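Local atomic coordinates of acyl-CoA dehydrogenase (Slackia heliotrinireducens, PDB entry 4RM7), a protein that belongs to the acyl-CoA dehydrogenase family, whose subunits combine a helical N-terminal domain, a beta-sheet middle domain and a helical C-terminal domain. Residues P167-A173 with S186-R192; Q96-L100 with L122-L126; A259-D263 with R351-I355; A252-A257 with D358-Y362. Numbering follows the deposited sequence.

Interaction 1. Residues P167-A173 with S186-R192; sequences PALLVSA and SFWMVPR
Five backbone hydrogen bonds lace Ala-168 to Ala-173 and Ser-186 to Pro-191 into an antiparallel beta hairpin in the sheet of the acyl-CoA dehydrogenase middle domain. In the hydrogen-bonded pair Leu-169/Val-190, Leu-169 N lies 2.7 Å from Val-190 O and Val-190 N 2.8 Å from Leu-169 O. The pair Val-171/Trp-188 repeats this, Val-171 N to Trp-188 O and Trp-188 N to Val-171 O both at 2.8 Å, and Ala-173 N reaches Ser-186 O at 2.8 Å. Beyond the strands, Arg-192 N donates to Pro-167 O at 2.9 Å. The p rotamer of Ser-186 brings its OG to Ala-173 O (2.7 Å), while the same OG accepts from Trp-188 NE1 at 2.8 Å. Both strands are extended, their axes 4.5 Å apart and 159° between directions. One face carries Leu-169, Val-171, Ala-173, Ser-186, Trp-188 and Val-190; there Ala-173 CB meets Trp-188 CD1 at 4.1 Å, and Leu-169 and Val-171 pack on Phe-217 of strand 212-221. On the other face stand Ala-168, Leu-170, Ser-172, Phe-187, selenomethionine Met-189 and Pro-191. Ser-172 CB makes an off-centre CH-pi contact with the Phe-187 ring, and Ser-172 OG is hydrogen-bonded to Lys-157 NZ. Leu-170, rotamer t,p, meets its direct partner Met-189, CB to Met-189 CE 3.9 Å, and reaches diagonally to Phe-187, where Leu-170 CD1 lies 3.6 Å from Phe-187 CD1.

Interaction 2. Residues Q96-L100 with L122-L126; sequences QLQIL and LSYAL
Gln-96, with 105 Å² buried, reaches from a helix to the edge of a strand and bonds to backbone there. Its CA-to-CB bond points toward 122-126, and with chi1 at -83° and chi2 trans the chain extends until OE1 accepts from Leu-126 N at 3.1 Å; NE2 makes a weak bond to Tyr-124 O at 3.5 Å. The amide thus spans the backbone on both sides of Ala-125, whose own N and O bond to Ala-168 and Leu-170 of the neighbouring parallel strand. Tyr-124 (81 Å²) answers in the reverse direction. Chi1 near +63° and chi2 near 90° bring its OH to Gln-96 O at 2.8 Å, an oxygen that also accepts from Leu-100 N (3.0 Å) in the helical pattern. Helix 96-100 runs almost at right angles to strand 124-126, 87° between directions and 9.7 Å between axes. The contact seats helix 90-103 of the N-terminal domain against the middle-domain sheet. Beside the hydroxyl, Leu-100 (t,p) brings CD2 to 3.6 Å from Tyr-124 CE2, and the ring also meets Phe-112 of helix 106-119 nearly perpendicularly. Leu-126, 72 Å² buried and likewise t,p, turns CD2 to CD1 of Ile-99 (m,t) at 3.6 Å. At the other end Leu-122 CD1 lies 3.6 Å from Gln-96 NE2.

Interaction 3. Residues A259-D263 with R351-I355; sequences AAMED and RVSSI
Ala-259 starts the contact with its CB directed at the opposing helix, 4.0 Å from Ile-355 CD1 and 3.6 Å from Arg-351 NH2, lying over one face of that guanidinium. Next comes Ala-260, where the backbones are nearest: its CA is 5.4 Å from Val-352 CA. Its methyl points sideways, with CB 4.0 Å from Ile-355 CG2 and 4.4 Å from Val-352 CG2; the small alanines leave room for Ile-355 (m,t) and Val-352 (t), consistent with the short CA-CA distance. The two short helical segments run nearly antiparallel, 150° between directions with a signed crossing of -150° and 9.7 Å between axes. They join helix 234-270 to the start of helix 351-362 within the helical C-terminal domain of the acyl-CoA dehydrogenase fold, where Val-352 and Ile-355 also pack on helix 316-341. Selenomethionine Met-261 faces away, toward helix 282-311 and Tyr-384 of the second subunit. Glu-262 bends its end back: a water lies 2.9 Å from Glu-262 OE1 and 2.6 Å from Arg-351 NH2, donating to the first and accepting from the second, while OE2 is salt-bridged to Arg-82. Asp-263 (m) ends the segment with a salt bridge: OD2 takes Arg-351 NE at 2.9 Å and OD1 accepts a weak bond from NH2 of that arginine at 3.3 Å. To reach it, Arg-351 sets out with chi1 p and then runs extended, chi2 to chi4 all trans.

Interaction 4. Residues A252-A257 with D358-Y362; sequences AALGEA and DCRGY
This is a buried helix-to-helix contact whose centre lies about 10 Å from the centre of the chain, in which a tyrosine and a glutamate cross between the middle of helix 234-270 and the end region of helix 351-362. The segments run close to antiparallel, 157° between directions with a signed crossing of -157°, and their axes pass 9.9 Å apart. The backbones come nearest at Ala-253 and Cys-359, CA to CA 5.9 Å. Tyr-362, chi1 near -68° and chi2 near -33°, reaches over so that its OH donates to Glu-256 OE1 at 2.7 Å, the carboxylate oxygen lying at the ring edge. Two alanine methyls accommodate this ring: Ala-253 CB is 3.4 Å from Tyr-362 CD2, and Ala-252 CB is 3.9 Å from CZ of the same tyrosine. The contact lies within the helical C-terminal domain of the acyl-CoA dehydrogenase fold; Ala-330 of helix 316-341 touches both Ala-253 and Cys-359, and Ser-81 of helix 70-84 touches Ala-252 and Glu-256. Glu-256 (m,t) also brings OE2 to within 2.6 Å of Asp-358 OD2. Asp-358 (m) meanwhile accepts from Gln-207 N through OD1. Beside them Cys-359, chi1 m, sets SG 4.2 Å from Glu-256 CB and 4.1 Å from Ala-253 O.

From the N terminus, interaction 2 closes first, folding helix 90-103 back onto strand 124-127 around the intervening helix 106-119. Interaction 1 follows in series as a short hairpin, and the two touch: strand 168-175 pairs in parallel with 124-127, so the N-terminal helices and the hairpin meet through one sheet. The chain then enters helix 234-270. Interaction 4 closes the longest loop of the four, with 100 residues between its segments, and interaction 3 closes within that span, both joining helix 234-270 to helix 351-362. They touch where Ile-355 packs on Glu-256. Interactions 1 and 3 lie on opposite sides of the chain's centre, their centres about 37 Å apart.

Interaction 1. Residues P167-A173 with S186-R192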
loop_
_atom_site.group_PDB
_atom_site.type_symbol
_atom_site.label_atom_id
_atom_site.label_comp_id
_atom_site.label_asym_id
_atom_site.label_seq_id
_atom_site.Cartn_x
_atom_site.Cartn_y
_atom_site.Cartn_z
ATOM N N PRO A 167 -10.020 -16.050 -40.302
ATOM C CA PRO A 167 -10.132 -17.067 -41.352
ATOM C C PRO A 167 -9.582 -18.423 -40.930
ATOM O O PRO A 167 -10.026 -19.450 -41.419
ATOM C CB PRO A 167 -9.296 -16.483 -42.491
ATOM C CG PRO A 167 -9.344 -15.028 -42.277
ATOM C CD PRO A 167 -9.372 -14.825 -40.796
ATOM N N ALA A 168 -8.626 -18.426 -40.020
ATOM C CA ALA A 168 -7.993 -19.666 -39.617
ATOM C C ALA A 168 -7.511 -19.591 -38.167
ATOM O O ALA A 168 -7.227 -18.510 -37.641
ATOM C CB ALA A 168 -6.847 -19.979 -40.539
ATOM N N LEU A 169 -7.414 -20.751 -37.533
ATOM C CA LEU A 169 -7.029 -20.833 -36.139
ATOM C C LEU A 169 -5.753 -21.641 -35.977
ATOM O O LEU A 169 -5.700 -22.817 -36.336
ATOM C CB LEU A 169 -8.160 -21.455 -35.331
ATOM C CG LEU A 169 -9.418 -20.600 -35.347
ATOM C CD1 LEU A 169 -10.615 -21.382 -34.834
ATOM C CD2 LEU A 169 -9.191 -19.388 -34.486
ATOM N N LEU A 170 -4.713 -20.998 -35.457
ATOM C CA LEU A 170 -3.480 -21.694 -35.154
ATOM C C LEU A 170 -3.596 -22.299 -33.754
ATOM O O LEU A 170 -3.510 -21.600 -32.743
ATOM C CB LEU A 170 -2.284 -20.753 -35.266
ATOM C CG LEU A 170 -0.922 -21.411 -34.982
ATOM C CD1 LEU A 170 -0.744 -22.696 -35.781
ATOM C CD2 LEU A 170 0.218 -20.462 -35.270
ATOM N N VAL A 171 -3.788 -23.608 -33.710
ATOM C CA VAL A 171 -4.204 -24.289 -32.492
ATOM C C VAL A 171 -3.139 -25.203 -31.926
ATOM O O VAL A 171 -2.565 -26.024 -32.638
ATOM C CB VAL A 171 -5.470 -25.130 -32.729
ATOM C CG1 VAL A 171 -6.032 -25.606 -31.417
ATOM C CG2 VAL A 171 -6.504 -24.305 -33.454
ATOM N N SER A 172 -2.893 -25.046 -30.629
ATOM C CA SER A 172 -1.982 -25.894 -29.894
ATOM C C SER A 172 -2.747 -27.104 -29.371
ATOM O O SER A 172 -3.835 -26.949 -28.820
ATOM C CB SER A 172 -1.353 -25.122 -28.748
ATOM O OG SER A 172 -2.323 -24.882 -27.751
ATOM N N ALA A 173 -2.178 -28.298 -29.542
ATOM C CA ALA A 173 -2.874 -29.541 -29.196
ATOM C C ALA A 173 -1.919 -30.692 -28.889
ATOM O O ALA A 173 -0.814 -30.754 -29.423
ATOM C CB ALA A 173 -3.821 -29.953 -30.333
ATOM N N SER A 186 1.867 -30.159 -30.371
ATOM C CA SER A 186 1.691 -29.956 -31.802
ATOM C C SER A 186 0.891 -28.705 -32.097
ATOM O O SER A 186 0.039 -28.301 -31.299
ATOM C CB SER A 186 0.993 -31.156 -32.424
ATOM O OG SER A 186 -0.372 -31.188 -32.047
ATOM N N PHE A 187 1.167 -28.098 -33.247
ATOM C CA PHE A 187 0.416 -26.939 -33.713
ATOM C C PHE A 187 -0.314 -27.291 -35.003
ATOM O O PHE A 187 0.223 -28.000 -35.851
ATOM C CB PHE A 187 1.330 -25.734 -33.942
ATOM C CG PHE A 187 1.360 -24.751 -32.793
ATOM C CD1 PHE A 187 0.255 -23.955 -32.510
ATOM C CD2 PHE A 187 2.506 -24.598 -32.017
ATOM C CE1 PHE A 187 0.279 -23.043 -31.462
ATOM C CE2 PHE A 187 2.541 -23.685 -30.967
ATOM C CZ PHE A 187 1.426 -22.906 -30.693
ATOM N N TRP A 188 -1.534 -26.779 -35.146
ATOM C CA TRP A 188 -2.359 -27.046 -36.315
ATOM C C TRP A 188 -2.985 -25.768 -36.860
ATOM O O TRP A 188 -3.657 -25.044 -36.127
ATOM C CB TRP A 188 -3.466 -28.029 -35.962
ATOM C CG TRP A 188 -2.997 -29.335 -35.434
ATOM C CD1 TRP A 188 -2.556 -29.605 -34.170
ATOM C CD2 TRP A 188 -2.956 -30.575 -36.150
ATOM N NE1 TRP A 188 -2.229 -30.941 -34.061
ATOM C CE2 TRP A 188 -2.468 -31.554 -35.262
ATOM C CE3 TRP A 188 -3.278 -30.951 -37.458
ATOM C CZ2 TRP A 188 -2.294 -32.878 -35.644
ATOM C CZ3 TRP A 188 -3.109 -32.265 -37.832
ATOM C CH2 TRP A 188 -2.620 -33.213 -36.931
HETATM N N MSE A 189 -2.790 -25.495 -38.145
HETATM C CA MSE A 189 -3.428 -24.341 -38.776
HETATM C C MSE A 189 -4.794 -24.741 -39.346
HETATM O O MSE A 189 -4.895 -25.222 -40.477
HETATM C CB MSE A 189 -2.528 -23.763 -39.874
HETATM C CG MSE A 189 -3.054 -22.489 -40.520
HETATM SE SE MSE A 189 -3.177 -20.995 -39.274
HETATM C CE MSE A 189 -1.293 -20.619 -38.998
ATOM N N VAL A 190 -5.845 -24.541 -38.557
ATOM C CA VAL A 190 -7.165 -25.044 -38.915
ATOM C C VAL A 190 -8.042 -23.983 -39.553
ATOM O O VAL A 190 -8.278 -22.935 -38.961
ATOM C CB VAL A 190 -7.884 -25.600 -37.677
ATOM C CG1 VAL A 190 -9.246 -26.176 -38.045
ATOM C CG2 VAL A 190 -7.016 -26.642 -36.992
ATOM N N PRO A 191 -8.526 -24.250 -40.775
ATOM C CA PRO A 191 -9.492 -23.370 -41.451
ATOM C C PRO A 191 -10.747 -23.197 -40.610
ATOM O O PRO A 191 -11.254 -24.186 -40.082
ATOM C CB PRO A 191 -9.815 -24.118 -42.751
ATOM C CG PRO A 191 -8.674 -25.059 -42.954
ATOM C CD PRO A 191 -8.188 -25.433 -41.583
ATOM N N ARG A 192 -11.243 -21.971 -40.496
ATOM C CA ARG A 192 -12.400 -21.674 -39.659
ATOM C C ARG A 192 -13.658 -22.319 -40.249
ATOM O O ARG A 192 -14.688 -22.443 -39.580
ATOM C CB ARG A 192 -12.564 -20.153 -39.515
ATOM C CG ARG A 192 -13.773 -19.681 -38.718
ATOM C CD ARG A 192 -13.556 -19.727 -37.199
ATOM N NE ARG A 192 -14.526 -18.886 -36.486
ATOM C CZ ARG A 192 -15.817 -19.189 -36.336
ATOM N NH1 ARG A 192 -16.619 -18.362 -35.685
ATOM N NH2 ARG A 192 -16.317 -20.313 -36.842
#

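Interaction 2. Residues Q96-L100 with L122-L126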
loop_
_atom_site.group_PDB
_atom_site.type_symbol
_atom_site.label_atom_id
_atom_site.label_comp_id
_atom_site.label_asym_id
_atom_site.label_seq_id
_atom_site.Cartn_x
_atom_site.Cartn_y
_atom_site.Cartn_z
ATOM N N GLN A 96 2.323 -13.056 -32.877
ATOM C CA GLN A 96 1.701 -14.122 -33.651
ATOM C C GLN A 96 2.559 -14.464 -34.845
ATOM O O GLN A 96 2.620 -15.612 -35.273
ATOM C CB GLN A 96 0.307 -13.721 -34.120
ATOM C CG GLN A 96 -0.772 -13.930 -33.087
ATOM C CD GLN A 96 -2.154 -13.798 -33.689
ATOM O OE1 GLN A 96 -3.161 -14.143 -33.058
ATOM N NE2 GLN A 96 -2.212 -13.289 -34.923
ATOM N N LEU A 97 3.212 -13.441 -35.373
ATOM C CA LEU A 97 4.113 -13.587 -36.493
ATOM C C LEU A 97 5.310 -14.403 -36.071
ATOM O O LEU A 97 5.708 -15.357 -36.736
ATOM C CB LEU A 97 4.569 -12.223 -36.993
ATOM C CG LEU A 97 5.331 -12.304 -38.312
ATOM C CD1 LEU A 97 4.509 -13.086 -39.331
ATOM C CD2 LEU A 97 5.677 -10.918 -38.830
ATOM N N GLN A 98 5.875 -14.008 -34.945
ATOM C CA GLN A 98 7.060 -14.648 -34.406
ATOM C C GLN A 98 6.805 -16.118 -34.091
ATOM O O GLN A 98 7.589 -16.987 -34.477
ATOM C CB GLN A 98 7.516 -13.905 -33.162
ATOM C CG GLN A 98 8.886 -14.289 -32.694
ATOM C CD GLN A 98 9.430 -13.297 -31.699
ATOM O OE1 GLN A 98 8.977 -12.149 -31.640
ATOM N NE2 GLN A 98 10.393 -13.735 -30.894
ATOM N N ILE A 99 5.695 -16.381 -33.403
ATOM C CA ILE A 99 5.279 -17.735 -33.057
ATOM C C ILE A 99 5.035 -18.612 -34.287
ATOM O O ILE A 99 5.432 -19.780 -34.317
ATOM C CB ILE A 99 4.015 -17.704 -32.198
ATOM C CG1 ILE A 99 4.361 -17.261 -30.785
ATOM C CG2 ILE A 99 3.353 -19.059 -32.142
ATOM C CD1 ILE A 99 3.144 -17.084 -29.921
ATOM N N LEU A 100 4.395 -18.054 -35.306
ATOM C CA LEU A 100 4.212 -18.795 -36.551
ATOM C C LEU A 100 5.549 -19.190 -37.174
ATOM O O LEU A 100 5.727 -20.343 -37.565
ATOM C CB LEU A 100 3.402 -17.992 -37.569
ATOM C CG LEU A 100 3.219 -18.806 -38.851
ATOM C CD1 LEU A 100 2.402 -20.018 -38.533
ATOM C CD2 LEU A 100 2.592 -18.016 -39.980
ATOM N N LEU A 122 -3.147 -10.166 -40.468
ATOM C CA LEU A 122 -2.825 -11.578 -40.444
ATOM C C LEU A 122 -4.106 -12.353 -40.629
ATOM O O LEU A 122 -5.139 -11.984 -40.104
ATOM C CB LEU A 122 -2.185 -11.959 -39.120
ATOM C CG LEU A 122 -0.697 -11.675 -38.980
ATOM C CD1 LEU A 122 -0.215 -12.095 -37.610
ATOM C CD2 LEU A 122 0.092 -12.395 -40.053
ATOM N N SER A 123 -4.042 -13.424 -41.392
ATOM C CA SER A 123 -5.228 -14.179 -41.733
ATOM C C SER A 123 -5.523 -15.283 -40.735
ATOM O O SER A 123 -6.402 -16.090 -40.958
ATOM C CB SER A 123 -5.117 -14.749 -43.142
ATOM O OG SER A 123 -4.158 -15.780 -43.201
ATOM N N TYR A 124 -4.769 -15.342 -39.651
ATOM C CA TYR A 124 -4.980 -16.380 -38.658
ATOM C C TYR A 124 -5.047 -15.842 -37.241
ATOM O O TYR A 124 -4.603 -14.747 -36.970
ATOM C CB TYR A 124 -3.907 -17.458 -38.768
ATOM C CG TYR A 124 -2.511 -16.980 -38.495
ATOM C CD1 TYR A 124 -1.998 -16.988 -37.218
ATOM C CD2 TYR A 124 -1.706 -16.531 -39.518
ATOM C CE1 TYR A 124 -0.718 -16.556 -36.966
ATOM C CE2 TYR A 124 -0.423 -16.098 -39.274
ATOM C CZ TYR A 124 0.062 -16.113 -37.995
ATOM O OH TYR A 124 1.337 -15.678 -37.747
ATOM N N ALA A 125 -5.649 -16.615 -36.351
ATOM C CA ALA A 125 -5.722 -16.262 -34.947
ATOM C C ALA A 125 -5.168 -17.369 -34.075
ATOM O O ALA A 125 -5.449 -18.525 -34.298
ATOM C CB ALA A 125 -7.143 -15.941 -34.554
ATOM N N LEU A 126 -4.378 -16.995 -33.082
ATOM C CA LEU A 126 -3.675 -17.922 -32.215
ATOM C C LEU A 126 -4.598 -18.481 -31.140
ATOM O O LEU A 126 -5.206 -17.719 -30.403
ATOM C CB LEU A 126 -2.500 -17.183 -31.584
ATOM C CG LEU A 126 -1.448 -17.889 -30.742
ATOM C CD1 LEU A 126 -0.761 -19.003 -31.530
ATOM C CD2 LEU A 126 -0.436 -16.858 -30.277
#

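Interaction 3. Residues A259-D263 with R351-I355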
loop_
_atom_site.group_PDB
_atom_site.type_symbol
_atom_site.label_atom_id
_atom_site.label_comp_id
_atom_site.label_asym_id
_atom_site.label_seq_id
_atom_site.Cartn_x
_atom_site.Cartn_y
_atom_site.Cartn_z
ATOM N N ALA A 259 0.319 8.045 -21.133
ATOM C CA ALA A 259 -0.679 8.918 -21.755
ATOM C C ALA A 259 -1.595 9.516 -20.691
ATOM O O ALA A 259 -1.940 10.699 -20.744
ATOM C CB ALA A 259 -1.490 8.155 -22.782
ATOM N N ALA A 260 -1.965 8.686 -19.721
ATOM C CA ALA A 260 -2.745 9.120 -18.576
ATOM C C ALA A 260 -2.012 10.184 -17.755
ATOM O O ALA A 260 -2.618 11.136 -17.262
ATOM C CB ALA A 260 -3.083 7.931 -17.696
HETATM N N MSE A 261 -0.708 10.007 -17.601
HETATM C CA MSE A 261 0.086 10.962 -16.851
HETATM C C MSE A 261 0.117 12.322 -17.565
HETATM O O MSE A 261 -0.100 13.360 -16.936
HETATM C CB MSE A 261 1.504 10.436 -16.631
HETATM C CG MSE A 261 2.439 11.471 -16.044
HETATM SE SE MSE A 261 1.990 11.890 -14.191
HETATM C CE MSE A 261 3.743 12.555 -13.692
ATOM N N GLU A 262 0.370 12.313 -18.872
ATOM C CA GLU A 262 0.284 13.543 -19.661
ATOM C C GLU A 262 -1.043 14.292 -19.489
ATOM O O GLU A 262 -1.043 15.523 -19.338
ATOM C CB GLU A 262 0.513 13.251 -21.125
ATOM C CG GLU A 262 1.906 12.761 -21.397
ATOM C CD GLU A 262 2.061 12.203 -22.800
ATOM O OE1 GLU A 262 1.078 12.266 -23.573
ATOM O OE2 GLU A 262 3.165 11.707 -23.133
ATOM N N ASP A 263 -2.169 13.576 -19.474
ATOM C CA ASP A 263 -3.466 14.249 -19.276
ATOM C C ASP A 263 -3.567 14.863 -17.879
ATOM O O ASP A 263 -4.043 15.997 -17.724
ATOM C CB ASP A 263 -4.650 13.290 -19.506
ATOM C CG ASP A 263 -4.731 12.787 -20.941
ATOM O OD1 ASP A 263 -4.031 13.351 -21.805
ATOM O OD2 ASP A 263 -5.489 11.827 -21.207
ATOM N N ARG A 351 -10.330 9.635 -22.016
ATOM C CA ARG A 351 -9.519 8.480 -22.339
ATOM C C ARG A 351 -8.849 7.907 -21.099
ATOM O O ARG A 351 -8.535 6.727 -21.079
ATOM C CB ARG A 351 -8.482 8.812 -23.414
ATOM C CG ARG A 351 -7.336 9.677 -22.993
ATOM C CD ARG A 351 -6.414 9.902 -24.191
ATOM N NE ARG A 351 -5.153 10.513 -23.782
ATOM C CZ ARG A 351 -4.081 10.607 -24.561
ATOM N NH1 ARG A 351 -4.091 10.104 -25.794
ATOM N NH2 ARG A 351 -2.993 11.196 -24.100
ATOM N N VAL A 352 -8.677 8.711 -20.053
ATOM C CA VAL A 352 -8.049 8.208 -18.829
ATOM C C VAL A 352 -8.837 7.032 -18.211
ATOM O O VAL A 352 -8.253 6.068 -17.723
ATOM C CB VAL A 352 -7.852 9.338 -17.783
ATOM C CG1 VAL A 352 -7.405 8.764 -16.496
ATOM C CG2 VAL A 352 -6.755 10.269 -18.231
ATOM N N SER A 353 -10.157 7.085 -18.272
ATOM C CA SER A 353 -10.981 5.985 -17.777
ATOM C C SER A 353 -10.895 4.717 -18.653
ATOM O O SER A 353 -11.041 3.612 -18.142
ATOM C CB SER A 353 -12.443 6.438 -17.644
ATOM O OG SER A 353 -12.958 6.933 -18.872
ATOM N N SER A 354 -10.669 4.865 -19.959
ATOM C CA SER A 354 -10.399 3.704 -20.810
ATOM C C SER A 354 -9.034 3.143 -20.483
ATOM O O SER A 354 -8.856 1.930 -20.388
ATOM C CB SER A 354 -10.433 4.052 -22.289
ATOM O OG SER A 354 -11.463 4.967 -22.562
ATOM N N ILE A 355 -8.058 4.032 -20.327
ATOM C CA ILE A 355 -6.709 3.612 -20.017
ATOM C C ILE A 355 -6.694 2.787 -18.735
ATOM O O ILE A 355 -6.072 1.736 -18.657
ATOM C CB ILE A 355 -5.798 4.817 -19.878
ATOM C CG1 ILE A 355 -5.580 5.449 -21.256
ATOM C CG2 ILE A 355 -4.464 4.426 -19.173
ATOM C CD1 ILE A 355 -4.859 6.803 -21.189
HETATM O O HOH W 1 -0.820 11.165 -25.438
#

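Interaction 4. Residues A252-A257 with D358-Y362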
loop_
_atom_site.group_PDB
_atom_site.type_symbol
_atom_site.label_atom_id
_atom_site.label_comp_id
_atom_site.label_asym_id
_atom_site.label_seq_id
_atom_site.Cartn_x
_atom_site.Cartn_y
_atom_site.Cartn_z
ATOM N N ALA A 252 3.083 -1.883 -23.694
ATOM C CA ALA A 252 1.782 -1.274 -23.930
ATOM C C ALA A 252 1.257 -0.627 -22.659
ATOM O O ALA A 252 0.697 0.468 -22.703
ATOM C CB ALA A 252 0.762 -2.313 -24.468
ATOM N N ALA A 253 1.433 -1.302 -21.525
ATOM C CA ALA A 253 0.939 -0.771 -20.260
ATOM C C ALA A 253 1.648 0.549 -19.920
ATOM O O ALA A 253 1.027 1.527 -19.484
ATOM C CB ALA A 253 1.134 -1.777 -19.173
ATOM N N LEU A 254 2.953 0.564 -20.151
ATOM C CA LEU A 254 3.779 1.725 -19.882
ATOM C C LEU A 254 3.336 2.909 -20.749
ATOM O O LEU A 254 3.170 4.039 -20.283
ATOM C CB LEU A 254 5.234 1.375 -20.149
ATOM C CG LEU A 254 6.245 2.511 -20.198
ATOM C CD1 LEU A 254 6.302 3.242 -18.851
ATOM C CD2 LEU A 254 7.611 1.960 -20.618
ATOM N N GLY A 255 3.147 2.629 -22.023
ATOM C CA GLY A 255 2.723 3.638 -22.959
ATOM C C GLY A 255 1.392 4.233 -22.562
ATOM O O GLY A 255 1.246 5.454 -22.525
ATOM N N GLU A 256 0.409 3.386 -22.274
ATOM C CA GLU A 256 -0.911 3.901 -21.949
ATOM C C GLU A 256 -0.848 4.696 -20.643
ATOM O O GLU A 256 -1.436 5.774 -20.537
ATOM C CB GLU A 256 -1.931 2.774 -21.843
ATOM C CG GLU A 256 -2.174 2.043 -23.136
ATOM C CD GLU A 256 -3.480 1.265 -23.111
ATOM O OE1 GLU A 256 -3.448 0.015 -23.166
ATOM O OE2 GLU A 256 -4.547 1.906 -23.047
ATOM N N ALA A 257 -0.136 4.148 -19.656
ATOM C CA ALA A 257 0.051 4.818 -18.380
ATOM C C ALA A 257 0.674 6.194 -18.599
ATOM O O ALA A 257 0.289 7.190 -17.983
ATOM C CB ALA A 257 0.939 3.959 -17.440
ATOM N N ASP A 358 -8.075 -0.566 -19.518
ATOM C CA ASP A 358 -7.059 -1.302 -20.274
ATOM C C ASP A 358 -5.998 -1.854 -19.337
ATOM O O ASP A 358 -5.670 -3.055 -19.357
ATOM C CB ASP A 358 -6.372 -0.419 -21.326
ATOM C CG ASP A 358 -7.296 -0.008 -22.456
ATOM O OD1 ASP A 358 -8.333 -0.672 -22.682
ATOM O OD2 ASP A 358 -6.975 0.988 -23.133
ATOM N N CYS A 359 -5.439 -0.978 -18.511
ATOM C CA CYS A 359 -4.309 -1.400 -17.686
ATOM C C CYS A 359 -4.706 -2.492 -16.691
ATOM O O CYS A 359 -3.939 -3.413 -16.444
ATOM C CB CYS A 359 -3.709 -0.206 -16.982
ATOM S SG CYS A 359 -2.835 0.902 -18.145
ATOM N N ARG A 360 -5.926 -2.423 -16.167
ATOM C CA ARG A 360 -6.419 -3.466 -15.275
ATOM C C ARG A 360 -6.400 -4.808 -15.974
ATOM O O ARG A 360 -6.130 -5.820 -15.349
ATOM C CB ARG A 360 -7.839 -3.163 -14.795
ATOM C CG ARG A 360 -8.380 -4.179 -13.793
ATOM C CD ARG A 360 -7.661 -4.042 -12.459
ATOM N NE ARG A 360 -7.942 -5.122 -11.496
ATOM C CZ ARG A 360 -7.535 -6.384 -11.630
ATOM N NH1 ARG A 360 -6.854 -6.758 -12.711
ATOM N NH2 ARG A 360 -7.834 -7.281 -10.696
ATOM N N GLY A 361 -6.683 -4.803 -17.273
ATOM C CA GLY A 361 -6.684 -6.012 -18.086
ATOM C C GLY A 361 -5.296 -6.614 -18.283
ATOM O O GLY A 361 -5.121 -7.826 -18.348
ATOM N N TYR A 362 -4.291 -5.764 -18.357
ATOM C CA TYR A 362 -2.927 -6.238 -18.428
ATOM C C TYR A 362 -2.516 -7.102 -17.217
ATOM O O TYR A 362 -1.592 -7.895 -17.301
ATOM C CB TYR A 362 -2.000 -5.039 -18.586
ATOM C CG TYR A 362 -2.149 -4.348 -19.926
ATOM C CD1 TYR A 362 -2.474 -5.071 -21.073
ATOM C CD2 TYR A 362 -1.980 -2.978 -20.045
ATOM C CE1 TYR A 362 -2.605 -4.445 -22.299
ATOM C CE2 TYR A 362 -2.104 -2.344 -21.268
ATOM C CZ TYR A 362 -2.411 -3.079 -22.390
ATOM O OH TYR A 362 -2.534 -2.441 -23.599
#